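Local coordinates for protein triacylglycerol lipase (Clostridium botulinum, PDB 5AH1) that hydrolyses carboxylic esters as a triacylglycerol lipase of the alpha/beta-hydrolase fold and also breaks down synthetic polyesters, at residues 332-336 / 381-385; 228-233 / 391-397. Residue numbers count along the deposited sequence, not the author numbering.

Contact 1. Residues 332-336 / 381-385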
# COMPACT_ATOMS: atom_id res chain seq x y z
N THR A 332 -3.19 11.86 -1.75
CA THR A 332 -1.98 12.27 -1.04
C THR A 332 -2.36 12.71 0.38
O THR A 332 -3.27 13.53 0.55
CB THR A 332 -1.31 13.47 -1.76
OG1 THR A 332 -0.91 13.06 -3.08
CG2 THR A 332 -0.10 13.97 -0.98
N THR A 333 -1.69 12.13 1.37
CA THR A 333 -1.81 12.55 2.76
C THR A 333 -0.61 13.40 3.14
O THR A 333 0.51 13.15 2.67
CB THR A 333 -1.94 11.32 3.70
OG1 THR A 333 -1.13 10.24 3.20
CG2 THR A 333 -3.37 10.85 3.77
N GLN A 334 -0.84 14.37 4.01
CA GLN A 334 0.22 15.24 4.53
C GLN A 334 -0.04 15.54 5.99
O GLN A 334 -1.18 15.81 6.36
CB GLN A 334 0.28 16.55 3.74
CG GLN A 334 1.29 17.53 4.33
CD GLN A 334 1.45 18.79 3.52
OE1 GLN A 334 0.90 18.93 2.43
NE2 GLN A 334 2.23 19.72 4.05
N ALA A 335 1.01 15.51 6.81
CA ALA A 335 0.87 15.89 8.22
C ALA A 335 2.12 16.62 8.74
O ALA A 335 2.36 16.68 9.94
CB ALA A 335 0.53 14.69 9.10
N THR A 336 2.88 17.22 7.82
CA THR A 336 3.98 18.10 8.17
C THR A 336 3.69 19.56 7.80
O THR A 336 2.79 19.86 7.01
CB THR A 336 5.28 17.69 7.45
OG1 THR A 336 5.07 17.66 6.04
CG2 THR A 336 5.76 16.32 7.92
N PHE A 381 10.63 17.20 0.96
CA PHE A 381 10.54 17.28 2.41
C PHE A 381 9.14 17.04 3.02
O PHE A 381 9.02 16.33 4.02
CB PHE A 381 11.10 18.60 2.95
CG PHE A 381 12.58 18.82 2.71
CD1 PHE A 381 13.45 17.81 2.32
CD2 PHE A 381 13.10 20.09 2.91
CE1 PHE A 381 14.81 18.09 2.12
CE2 PHE A 381 14.43 20.36 2.72
CZ PHE A 381 15.28 19.36 2.32
N PRO A 382 8.08 17.65 2.46
CA PRO A 382 6.76 17.42 3.07
C PRO A 382 6.38 15.94 3.03
O PRO A 382 6.63 15.24 2.04
CB PRO A 382 5.82 18.27 2.21
CG PRO A 382 6.70 19.38 1.68
CD PRO A 382 8.03 18.70 1.43
N ASN A 383 5.75 15.47 4.10
CA ASN A 383 5.40 14.06 4.18
C ASN A 383 4.24 13.81 5.14
O ASN A 383 3.68 14.75 5.71
CB ASN A 383 6.66 13.22 4.52
CG ASN A 383 7.20 13.50 5.91
OD1 ASN A 383 6.67 12.99 6.90
ND2 ASN A 383 8.25 14.32 5.99
N ASP A 384 3.86 12.54 5.27
CA ASP A 384 2.76 12.13 6.15
C ASP A 384 3.24 11.25 7.30
O ASP A 384 2.44 10.56 7.94
CB ASP A 384 1.66 11.41 5.36
CG ASP A 384 2.10 10.07 4.80
OD1 ASP A 384 3.26 9.66 5.07
OD2 ASP A 384 1.32 9.43 4.07
N GLY A 385 4.55 11.26 7.53
CA GLY A 385 5.19 10.43 8.54
C GLY A 385 5.89 9.21 7.95
O GLY A 385 6.79 8.65 8.59
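The carboxylate of Asp384 lies over the hydroxyl of Thr333, which donates a hydrogen bond to it: Thr333 OG1 to Asp384 OD2 is 2.7 Å. The contact lies at the end of strand 327-331 in an alpha/beta-hydrolase fold. Residues 332-336 follow this strand of the central parallel sheet, and 381-385 belong to the long loop before strand 403-405. Asp384 OD2 also bonds His426 ND1. It is therefore probably the acid of the Ser-His-Asp catalytic triad, as in related lipases with a GxSxG nucleophile elbow. Its other oxygen, OD1, takes the backbone N atoms of Val386 and Val387. Both ends of the carboxylate are thus held, which probably helps set its orientation toward the histidine.

The two backbones do not pair as regular strands. Their touching parts run 120° apart and share few bonds. Ala335 N donates to Asn383 O at 3.0 Å, almost in line (177°). One residue on, the CA-to-CB bond of Thr336 points toward the other loop, and its hydroxyl accepts from the backbone there: Asn383 N to Thr336 OG1 is 3.0 Å. Thr336 OG1 also lies 3.4 Å from Pro382 CA. The amide of Gln334 folds back on its own segment, where NE2 bonds Thr336 O, while OE1 bonds Arg420. Gln334 NE2 comes within 4.3 Å of Pro382 CB.

Asn383 shapes the turn into Gly385. Its ND2 bonds Phe381 O at 2.9 Å. Its OD1 closes an Asx turn, accepting from Gly385 N at 2.8 Å.

Contact 2. Residues 228-233 / 391-397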
# COMPACT_ATOMS: atom_id res chain seq x y z
N SER A 228 -1.91 7.38 -0.15
CA SER A 228 -0.66 7.48 0.61
C SER A 228 0.45 6.60 0.03
O SER A 228 1.31 6.08 0.76
CB SER A 228 -0.87 7.11 2.08
OG SER A 228 -2.03 7.72 2.62
N THR A 229 0.43 6.42 -1.28
CA THR A 229 1.30 5.43 -1.91
C THR A 229 2.65 6.04 -2.33
O THR A 229 2.68 7.12 -2.91
CB THR A 229 0.61 4.82 -3.14
OG1 THR A 229 -0.50 4.05 -2.68
CG2 THR A 229 1.54 3.92 -3.97
N PRO A 230 3.75 5.33 -2.05
CA PRO A 230 5.07 5.75 -2.54
C PRO A 230 5.23 5.43 -4.03
O PRO A 230 5.98 4.54 -4.42
CB PRO A 230 6.03 4.95 -1.69
CG PRO A 230 5.29 3.67 -1.42
CD PRO A 230 3.85 4.09 -1.24
N ASN A 231 4.49 6.14 -4.87
CA ASN A 231 4.56 5.87 -6.30
C ASN A 231 5.94 6.17 -6.89
O ASN A 231 6.34 5.56 -7.89
CB ASN A 231 3.46 6.61 -7.06
CG ASN A 231 2.09 5.95 -6.94
OD1 ASN A 231 1.94 4.77 -7.25
ND2 ASN A 231 1.08 6.72 -6.53
N ASP A 232 6.66 7.09 -6.25
CA ASP A 232 8.07 7.35 -6.53
C ASP A 232 8.98 6.94 -5.36
O ASP A 232 10.10 7.43 -5.26
CB ASP A 232 8.30 8.83 -6.88
CG ASP A 232 7.75 9.21 -8.23
OD1 ASP A 232 7.77 8.37 -9.16
OD2 ASP A 232 7.33 10.38 -8.36
N GLY A 233 8.53 6.02 -4.52
CA GLY A 233 9.30 5.60 -3.37
C GLY A 233 9.13 6.53 -2.18
O GLY A 233 8.41 7.53 -2.23
N SER A 391 5.72 12.10 -3.83
CA SER A 391 5.74 10.76 -4.39
C SER A 391 4.34 10.16 -4.57
O SER A 391 4.17 9.19 -5.29
CB SER A 391 6.53 9.88 -3.44
OG SER A 391 6.63 8.55 -3.90
N GLN A 392 3.33 10.78 -3.95
CA GLN A 392 2.04 10.12 -3.79
C GLN A 392 1.06 10.32 -4.95
O GLN A 392 0.14 9.50 -5.12
CB GLN A 392 1.40 10.57 -2.47
CG GLN A 392 2.18 10.14 -1.24
CD GLN A 392 1.50 10.57 0.04
OE1 GLN A 392 0.28 10.51 0.14
NE2 GLN A 392 2.27 11.04 1.01
N ASP A 393 1.24 11.36 -5.76
CA ASP A 393 0.25 11.66 -6.79
C ASP A 393 0.31 10.74 -8.01
O ASP A 393 -0.61 10.72 -8.81
CB ASP A 393 0.29 13.15 -7.21
CG ASP A 393 1.58 13.55 -7.88
OD1 ASP A 393 2.50 12.72 -7.98
OD2 ASP A 393 1.65 14.72 -8.31
N GLY A 394 1.38 9.95 -8.12
CA GLY A 394 1.53 9.05 -9.23
C GLY A 394 2.99 8.88 -9.56
O GLY A 394 3.82 9.64 -9.07
N PRO A 395 3.30 7.87 -10.37
CA PRO A 395 4.69 7.61 -10.74
C PRO A 395 5.19 8.69 -11.71
O PRO A 395 4.49 9.01 -12.68
CB PRO A 395 4.61 6.25 -11.42
CG PRO A 395 3.21 6.23 -12.02
CD PRO A 395 2.37 6.90 -10.99
N LYS A 396 6.39 9.20 -11.43
CA LYS A 396 7.07 10.20 -12.26
C LYS A 396 8.50 9.77 -12.55
O LYS A 396 8.95 9.90 -13.69
CB LYS A 396 7.04 11.56 -11.56
CG LYS A 396 5.61 12.08 -11.36
CD LYS A 396 5.52 13.35 -10.56
CE LYS A 396 5.93 13.23 -9.11
NZ LYS A 396 5.20 12.17 -8.34
N LEU A 397 9.22 9.26 -11.55
CA LEU A 397 10.57 8.73 -11.77
C LEU A 397 10.48 7.57 -12.73
O LEU A 397 9.77 6.60 -12.49
CB LEU A 397 11.19 8.26 -10.45
CG LEU A 397 11.33 9.27 -9.31
CD1 LEU A 397 11.92 8.56 -8.07
CD2 LEU A 397 12.17 10.47 -9.68
O HOH W 1 -1.25 7.84 -3.47
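Ser391 begins this loop-on-loop packing in the alpha/beta-hydrolase core, against the type I beta turn Pro230-Gly233 that follows sheet strand 221-227. Its hydroxyl bridges two backbone groups of the turn: Ser391 OG accepts from Asp232 N at 2.8 Å and donates to Gly233 O at 2.6 Å. Gln392 comes next. Its CA makes a CA-H...O contact with Thr229 O at 3.2 Å. Its carbonyl O accepts a hydrogen bond from Asn231 ND2 at 3.3 Å, and a water links that O (2.7 Å) to Thr229 N (3.1 Å). The side chain of Gln392 runs past Ser228, with OE1 3.2 Å from Ser228 CA, and ends on Thr333 N.

At Asp393 and Gly394 the chain turns over Asn231. Asn231 CB is 3.4 Å from Gly394 C and 4.1 Å from Pro395 CD. Asn231 OD1 bonds Arg189 of helix 183-197, tying the turn to the helix after the putative nucleophile elbow.

Lys396 then pairs with the buried carboxylate of Asp232. Its NZ forms salt bridges to Asp232 OD2 and to Asp393 OD1, each 2.8 Å long, and also bonds Gly394 O at 3.0 Å. The backbone binds the other carboxylate oxygen. Lys396 N reaches Asp232 OD1 at 2.8 Å, and Leu397 N donates to the same OD1 at 2.9 Å.

The centres of contacts 1 and 2 lie about 13 Å apart, and the contacts touch. Along the chain the order is 228-233, 332-336, 381-385, 391-397, so contact 1 falls within the span that contact 2 brackets. Residues 228-233 and 332-336 leave neighbouring parallel strands, 221-227 and 327-331. Both second segments come from the one long loop before strand 403-405. Two hydrogen bonds probably join the contacts: Thr333 OG1 with Ser228 OG at 2.7 Å, and Thr333 N with Gln392 OE1 at 2.8 Å. That loop is thus fastened across two strand ends, consistent with holding the probable catalytic acid of contact 1 near the putative nucleophile elbow.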